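Local coordinates for Exo beta-1,2-glucooligosaccharide sophorohydrolase (non-reducing end) (Parabacteroides distasonis ATCC 8503, PDB 5Z06), which hydrolyses linear beta-1,2-glucan and beta-1,2-glucooligosaccharides of four or more units, releasing sophorose from the non-reducing end as an exo-acting enzyme, at residues I217-Y231 against K254-E268. Sequence-based numbering, arbitrary orientation.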
loop_
_atom_site.group_PDB
_atom_site.type_symbol
_atom_site.label_atom_id
_atom_site.label_comp_id
_atom_site.label_asym_id
_atom_site.label_seq_id
_atom_site.Cartn_x
_atom_site.Cartn_y
_atom_site.Cartn_z
ATOM N N ILE A 217 -21.744 -9.985 -2.641
ATOM C CA ILE A 217 -21.132 -11.278 -2.372
ATOM C C ILE A 217 -20.027 -11.166 -1.318
ATOM O O ILE A 217 -19.478 -10.076 -1.062
ATOM C CB ILE A 217 -20.594 -11.947 -3.655
ATOM C CG1 ILE A 217 -19.464 -11.146 -4.299
ATOM C CG2 ILE A 217 -21.723 -12.149 -4.659
ATOM C CD1 ILE A 217 -18.485 -12.018 -5.036
ATOM N N LYS A 218 -19.696 -12.308 -0.723
ATOM C CA LYS A 218 -18.713 -12.340 0.361
ATOM C C LYS A 218 -17.298 -12.296 -0.229
ATOM O O LYS A 218 -16.466 -11.484 0.155
ATOM C CB LYS A 218 -18.913 -13.589 1.216
ATOM C CG LYS A 218 -18.216 -13.543 2.564
ATOM C CD LYS A 218 -18.272 -14.899 3.249
ATOM C CE LYS A 218 -17.548 -14.906 4.581
ATOM N NZ LYS A 218 -18.223 -14.072 5.593
ATOM N N TYR A 219 -17.045 -13.198 -1.158
ATOM C CA TYR A 219 -15.751 -13.291 -1.790
ATOM C C TYR A 219 -15.859 -14.143 -3.012
ATOM O O TYR A 219 -16.879 -14.790 -3.247
ATOM C CB TYR A 219 -14.672 -13.837 -0.841
ATOM C CG TYR A 219 -15.011 -15.029 0.060
ATOM C CD1 TYR A 219 -15.364 -16.273 -0.463
ATOM C CD2 TYR A 219 -14.861 -14.928 1.444
ATOM C CE1 TYR A 219 -15.625 -17.352 0.370
ATOM C CE2 TYR A 219 -15.113 -15.999 2.280
ATOM C CZ TYR A 219 -15.489 -17.208 1.740
ATOM O OH TYR A 219 -15.724 -18.261 2.581
ATOM N N TYR A 220 -14.815 -14.093 -3.813
ATOM C CA TYR A 220 -14.638 -15.025 -4.903
ATOM C C TYR A 220 -13.768 -16.150 -4.382
ATOM O O TYR A 220 -12.818 -15.895 -3.650
ATOM C CB TYR A 220 -13.974 -14.331 -6.076
ATOM C CG TYR A 220 -14.844 -13.262 -6.669
ATOM C CD1 TYR A 220 -15.864 -13.593 -7.562
ATOM C CD2 TYR A 220 -14.661 -11.924 -6.328
ATOM C CE1 TYR A 220 -16.674 -12.614 -8.113
ATOM C CE2 TYR A 220 -15.462 -10.932 -6.868
ATOM C CZ TYR A 220 -16.465 -11.274 -7.764
ATOM O OH TYR A 220 -17.254 -10.275 -8.290
ATOM N N ARG A 221 -14.113 -17.382 -4.717
ATOM C CA ARG A 221 -13.274 -18.512 -4.411
ATOM C C ARG A 221 -12.583 -18.867 -5.688
ATOM O O ARG A 221 -13.254 -19.023 -6.723
ATOM C CB ARG A 221 -14.096 -19.712 -3.947
ATOM C CG ARG A 221 -13.933 -20.047 -2.480
ATOM C CD ARG A 221 -14.761 -21.262 -2.084
ATOM N NE ARG A 221 -15.214 -21.135 -0.698
ATOM C CZ ARG A 221 -16.370 -21.593 -0.210
ATOM N NH1 ARG A 221 -17.249 -22.241 -0.985
ATOM N NH2 ARG A 221 -16.657 -21.394 1.080
ATOM N N ILE A 222 -11.263 -19.052 -5.609
ATOM C CA ILE A 222 -10.479 -19.422 -6.779
ATOM C C ILE A 222 -10.087 -20.889 -6.649
ATOM O O ILE A 222 -9.594 -21.311 -5.598
ATOM C CB ILE A 222 -9.216 -18.544 -6.964
ATOM C CG1 ILE A 222 -9.609 -17.071 -7.160
ATOM C CG2 ILE A 222 -8.383 -19.027 -8.157
ATOM C CD1 ILE A 222 -9.734 -16.290 -5.876
ATOM N N TYR A 223 -10.310 -21.628 -7.737
ATOM C CA TYR A 223 -9.971 -23.058 -7.841
ATOM C C TYR A 223 -8.876 -23.262 -8.856
ATOM O O TYR A 223 -8.864 -22.634 -9.899
ATOM C CB TYR A 223 -11.184 -23.891 -8.267
ATOM C CG TYR A 223 -12.246 -23.948 -7.206
ATOM C CD1 TYR A 223 -13.199 -22.940 -7.118
ATOM C CD2 TYR A 223 -12.277 -24.983 -6.264
ATOM C CE1 TYR A 223 -14.166 -22.961 -6.137
ATOM C CE2 TYR A 223 -13.247 -25.016 -5.277
ATOM C CZ TYR A 223 -14.192 -24.001 -5.223
ATOM O OH TYR A 223 -15.155 -24.003 -4.251
ATOM N N ARG A 224 -7.959 -24.151 -8.534
ATOM C CA ARG A 224 -6.835 -24.435 -9.390
ATOM C C ARG A 224 -6.735 -25.923 -9.688
ATOM O O ARG A 224 -6.995 -26.759 -8.832
ATOM C CB ARG A 224 -5.548 -23.973 -8.735
ATOM C CG ARG A 224 -4.345 -24.096 -9.658
ATOM C CD ARG A 224 -3.113 -23.619 -8.944
ATOM N NE ARG A 224 -2.797 -24.438 -7.786
ATOM C CZ ARG A 224 -1.944 -24.094 -6.817
ATOM N NH1 ARG A 224 -1.312 -22.926 -6.826
ATOM N NH2 ARG A 224 -1.715 -24.927 -5.820
ATOM N N SER A 225 -6.342 -26.233 -10.909
ATOM C CA SER A 225 -6.023 -27.593 -11.287
ATOM C C SER A 225 -4.674 -27.592 -11.975
ATOM O O SER A 225 -4.366 -26.685 -12.749
ATOM C CB SER A 225 -7.094 -28.146 -12.210
ATOM O OG SER A 225 -6.809 -29.494 -12.504
ATOM N N PHE A 226 -3.861 -28.591 -11.664
ATOM C CA PHE A 226 -2.639 -28.855 -12.417
ATOM C C PHE A 226 -2.827 -29.854 -13.549
ATOM O O PHE A 226 -1.939 -29.985 -14.383
ATOM C CB PHE A 226 -1.529 -29.313 -11.489
ATOM C CG PHE A 226 -1.093 -28.263 -10.523
ATOM C CD1 PHE A 226 -0.732 -26.988 -10.967
ATOM C CD2 PHE A 226 -1.012 -28.543 -9.165
ATOM C CE1 PHE A 226 -0.315 -26.013 -10.075
ATOM C CE2 PHE A 226 -0.586 -27.573 -8.269
ATOM C CZ PHE A 226 -0.237 -26.304 -8.727
ATOM N N ASP A 227 -3.976 -30.533 -13.592
ATOM C CA ASP A 227 -4.277 -31.483 -14.675
ATOM C C ASP A 227 -5.540 -31.161 -15.487
ATOM O O ASP A 227 -5.803 -31.815 -16.488
ATOM C CB ASP A 227 -4.309 -32.925 -14.137
ATOM C CG ASP A 227 -5.356 -33.151 -13.058
ATOM O OD1 ASP A 227 -6.391 -32.446 -13.016
ATOM O OD2 ASP A 227 -5.138 -34.067 -12.239
ATOM N N GLY A 228 -6.307 -30.153 -15.070
ATOM C CA GLY A 228 -7.561 -29.809 -15.727
ATOM C C GLY A 228 -8.761 -30.649 -15.325
ATOM O O GLY A 228 -9.865 -30.405 -15.802
ATOM N N ILE A 229 -8.556 -31.610 -14.429
ATOM C CA ILE A 229 -9.579 -32.567 -14.041
ATOM C C ILE A 229 -10.009 -32.226 -12.625
ATOM O O ILE A 229 -11.125 -31.775 -12.418
ATOM C CB ILE A 229 -9.042 -34.028 -14.124
ATOM C CG1 ILE A 229 -8.795 -34.416 -15.593
ATOM C CG2 ILE A 229 -9.989 -35.019 -13.429
ATOM C CD1 ILE A 229 -7.814 -35.560 -15.770
ATOM N N THR A 230 -9.106 -32.422 -11.667
ATOM C CA THR A 230 -9.387 -32.201 -10.260
ATOM C C THR A 230 -8.950 -30.784 -9.850
ATOM O O THR A 230 -7.788 -30.392 -10.049
ATOM C CB THR A 230 -8.658 -33.226 -9.391
ATOM O OG1 THR A 230 -8.863 -34.538 -9.939
ATOM C CG2 THR A 230 -9.179 -33.176 -7.953
ATOM N N TYR A 231 -9.887 -30.026 -9.287
ATOM C CA TYR A 231 -9.601 -28.686 -8.805
ATOM C C TYR A 231 -9.595 -28.673 -7.288
ATOM O O TYR A 231 -10.356 -29.398 -6.666
ATOM C CB TYR A 231 -10.616 -27.695 -9.355
ATOM C CG TYR A 231 -10.444 -27.409 -10.838
ATOM C CD1 TYR A 231 -10.851 -28.336 -11.801
ATOM C CD2 TYR A 231 -9.877 -26.205 -11.280
ATOM C CE1 TYR A 231 -10.689 -28.081 -13.159
ATOM C CE2 TYR A 231 -9.719 -25.942 -12.634
ATOM C CZ TYR A 231 -10.126 -26.882 -13.569
ATOM O OH TYR A 231 -9.976 -26.628 -14.906
ATOM N N LYS A 254 2.094 -25.552 -15.723
ATOM C CA LYS A 254 0.789 -25.277 -16.264
ATOM C C LYS A 254 -0.214 -25.343 -15.136
ATOM O O LYS A 254 -0.157 -26.239 -14.298
ATOM C CB LYS A 254 0.416 -26.288 -17.351
ATOM C CG LYS A 254 -0.958 -26.019 -17.945
ATOM C CD LYS A 254 -1.083 -26.565 -19.365
ATOM C CE LYS A 254 -2.330 -26.022 -20.052
ATOM N NZ LYS A 254 -2.591 -26.685 -21.363
ATOM N N ALA A 255 -1.120 -24.376 -15.105
ATOM C CA ALA A 255 -2.230 -24.407 -14.157
ATOM C C ALA A 255 -3.500 -23.898 -14.810
ATOM O O ALA A 255 -3.465 -23.049 -15.693
ATOM C CB ALA A 255 -1.912 -23.607 -12.898
ATOM N N TYR A 256 -4.610 -24.461 -14.363
ATOM C CA TYR A 256 -5.923 -24.138 -14.849
ATOM C C TYR A 256 -6.638 -23.509 -13.688
ATOM O O TYR A 256 -6.410 -23.890 -12.538
ATOM C CB TYR A 256 -6.700 -25.399 -15.272
ATOM C CG TYR A 256 -6.049 -26.256 -16.335
ATOM C CD1 TYR A 256 -4.969 -27.086 -16.013
ATOM C CD2 TYR A 256 -6.537 -26.286 -17.643
ATOM C CE1 TYR A 256 -4.370 -27.897 -16.959
ATOM C CE2 TYR A 256 -5.939 -27.104 -18.608
ATOM C CZ TYR A 256 -4.858 -27.912 -18.247
ATOM O OH TYR A 256 -4.221 -28.731 -19.140
ATOM N N TYR A 257 -7.512 -22.566 -13.990
ATOM C CA TYR A 257 -8.199 -21.804 -12.962
ATOM C C TYR A 257 -9.679 -21.624 -13.257
ATOM O O TYR A 257 -10.103 -21.465 -14.400
ATOM C CB TYR A 257 -7.548 -20.438 -12.779
ATOM C CG TYR A 257 -6.134 -20.523 -12.309
ATOM C CD1 TYR A 257 -5.833 -20.556 -10.958
ATOM C CD2 TYR A 257 -5.087 -20.559 -13.219
ATOM C CE1 TYR A 257 -4.510 -20.636 -10.520
ATOM C CE2 TYR A 257 -3.768 -20.654 -12.798
ATOM C CZ TYR A 257 -3.486 -20.679 -11.453
ATOM O OH TYR A 257 -2.194 -20.736 -11.037
ATOM N N LYS A 258 -10.434 -21.595 -12.173
ATOM C CA LYS A 258 -11.864 -21.572 -12.193
ATOM C C LYS A 258 -12.224 -20.728 -10.993
ATOM O O LYS A 258 -11.659 -20.911 -9.907
ATOM C CB LYS A 258 -12.357 -22.993 -11.984
ATOM C CG LYS A 258 -13.570 -23.410 -12.769
ATOM C CD LYS A 258 -13.684 -24.937 -12.782
ATOM C CE LYS A 258 -13.629 -25.512 -11.366
ATOM N NZ LYS A 258 -14.131 -26.906 -11.290
ATOM N N VAL A 259 -13.164 -19.815 -11.171
ATOM C CA VAL A 259 -13.540 -18.933 -10.084
ATOM C C VAL A 259 -15.041 -19.013 -9.857
ATOM O O VAL A 259 -15.826 -19.008 -10.807
ATOM C CB VAL A 259 -13.105 -17.501 -10.407
ATOM C CG1 VAL A 259 -13.547 -16.531 -9.315
ATOM C CG2 VAL A 259 -11.595 -17.463 -10.595
ATOM N N THR A 260 -15.432 -19.068 -8.590
ATOM C CA THR A 260 -16.844 -18.983 -8.210
ATOM C C THR A 260 -17.046 -17.746 -7.343
ATOM O O THR A 260 -16.087 -17.226 -6.790
ATOM C CB THR A 260 -17.289 -20.231 -7.410
ATOM O OG1 THR A 260 -16.571 -20.299 -6.182
ATOM C CG2 THR A 260 -17.041 -21.520 -8.190
ATOM N N ALA A 261 -18.298 -17.285 -7.255
ATOM C CA ALA A 261 -18.720 -16.257 -6.294
ATOM C C ALA A 261 -19.426 -16.911 -5.117
ATOM O O ALA A 261 -20.260 -17.793 -5.295
ATOM C CB ALA A 261 -19.639 -15.248 -6.955
ATOM N N VAL A 262 -19.091 -16.465 -3.914
ATOM C CA VAL A 262 -19.628 -17.017 -2.682
ATOM C C VAL A 262 -20.357 -15.886 -1.973
ATOM O O VAL A 262 -19.798 -14.807 -1.813
ATOM C CB VAL A 262 -18.503 -17.566 -1.794
ATOM C CG1 VAL A 262 -19.037 -18.140 -0.486
ATOM C CG2 VAL A 262 -17.718 -18.624 -2.553
ATOM N N ASP A 263 -21.609 -16.126 -1.572
ATOM C CA ASP A 263 -22.385 -15.128 -0.830
ATOM C C ASP A 263 -22.134 -15.294 0.657
ATOM O O ASP A 263 -21.444 -16.232 1.072
ATOM C CB ASP A 263 -23.887 -15.185 -1.194
ATOM C CG ASP A 263 -24.606 -16.452 -0.700
ATOM O OD1 ASP A 263 -24.194 -17.079 0.292
ATOM O OD2 ASP A 263 -25.622 -16.805 -1.332
ATOM N N TYR A 264 -22.694 -14.402 1.462
ATOM C CA TYR A 264 -22.488 -14.459 2.909
ATOM C C TYR A 264 -23.094 -15.685 3.600
ATOM O O TYR A 264 -22.647 -16.067 4.686
ATOM C CB TYR A 264 -22.952 -13.165 3.581
ATOM C CG TYR A 264 -21.914 -12.081 3.478
ATOM C CD1 TYR A 264 -21.684 -11.419 2.277
ATOM C CD2 TYR A 264 -21.130 -11.743 4.577
ATOM C CE1 TYR A 264 -20.724 -10.426 2.187
ATOM C CE2 TYR A 264 -20.169 -10.760 4.499
ATOM C CZ TYR A 264 -19.957 -10.111 3.298
ATOM O OH TYR A 264 -19.006 -9.123 3.222
ATOM N N ALA A 265 -24.081 -16.316 2.963
ATOM C CA ALA A 265 -24.601 -17.607 3.420
ATOM C C ALA A 265 -23.674 -18.767 3.041
ATOM O O ALA A 265 -23.952 -19.914 3.403
ATOM C CB ALA A 265 -25.997 -17.848 2.868
ATOM N N LEU A 266 -22.587 -18.456 2.319
ATOM C CA LEU A 266 -21.613 -19.417 1.821
ATOM C C LEU A 266 -22.204 -20.340 0.757
ATOM O O LEU A 266 -21.742 -21.450 0.564
ATOM C CB LEU A 266 -20.913 -20.182 2.957
ATOM C CG LEU A 266 -20.377 -19.303 4.092
ATOM C CD1 LEU A 266 -19.654 -20.135 5.131
ATOM C CD2 LEU A 266 -19.445 -18.211 3.578
ATOM N N ASN A 267 -23.205 -19.855 0.034
ATOM C CA ASN A 267 -23.622 -20.525 -1.194
ATOM C C ASN A 267 -22.607 -20.153 -2.245
ATOM O O ASN A 267 -22.014 -19.083 -2.185
ATOM C CB ASN A 267 -25.001 -20.073 -1.666
ATOM C CG ASN A 267 -26.062 -20.244 -0.601
ATOM O OD1 ASN A 267 -26.230 -21.331 -0.038
ATOM N ND2 ASN A 267 -26.763 -19.162 -0.300
ATOM N N GLU A 268 -22.447 -21.034 -3.216
ATOM C CA GLU A 268 -21.435 -20.889 -4.230
ATOM C C GLU A 268 -22.093 -20.825 -5.592
ATOM O O GLU A 268 -22.940 -21.642 -5.916
ATOM C CB GLU A 268 -20.468 -22.070 -4.136
ATOM C CG GLU A 268 -19.234 -21.970 -5.022
ATOM C CD GLU A 268 -17.983 -22.598 -4.415
ATOM O OE1 GLU A 268 -18.040 -23.327 -3.400
ATOM O OE2 GLU A 268 -16.904 -22.338 -4.952
HETATM O O HOH W 1 0.320 -28.837 -14.541
#
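Tyr223 and Lys258 form one hydrogen-bonded pair in the antiparallel ladder of strands 219-225 and 254-262, the two central strands of a four-stranded sheet with 232-237 and 275-278 outside them. The segment axes run at 154°, and the ladder ends in a classic beta bulge: Val262 O accepts from both Lys218 N (2.7 Å) and Tyr219 N (3.3 Å). Beyond it, the Lys218 chain lies across Tyr264, with CG over the ring centre, while NZ continues to a salt bridge with Glu178.

Lys258, midway along its strand, can be followed atom by atom. Its CB touches both Tyr223 CB and Tyr231 CE2, CD nears the phenol end of the Tyr231 ring, and a bend at chi3 (53°) lays CE over that ring's face, 3.8 Å from the Tyr231 centroid. NZ follows as a cation-pi partner 4.0 Å from the same centroid, and also pairs with Asp271. Since Ser225 CB covers the opposite face, the Tyr231 ring is sandwiched; an alanine here would probably open a gap between Ser225 and Lys258 and deprive the ammonium of the ring it lies over. Nearby, Gly228 CA sits over the centre of the Tyr256 ring, and its positive phi suits glycine.

Towards the sheet face opposite Tyr223, Ile222 and Val259 lie side by side and both touch Ile207 of strand 204-210. On the Tyr223 face, Glu268 reaches back from beyond the type I turn Asp263-Leu266. The Glu268 carboxylate is shared: Arg221 NH1 approaches OE1 at 2.8 Å from above the carboxylate plane, a salt bridge with the two planes 59° apart, whereas Tyr223 OH donates to Glu268 OE2 on its syn side at 2.5 Å.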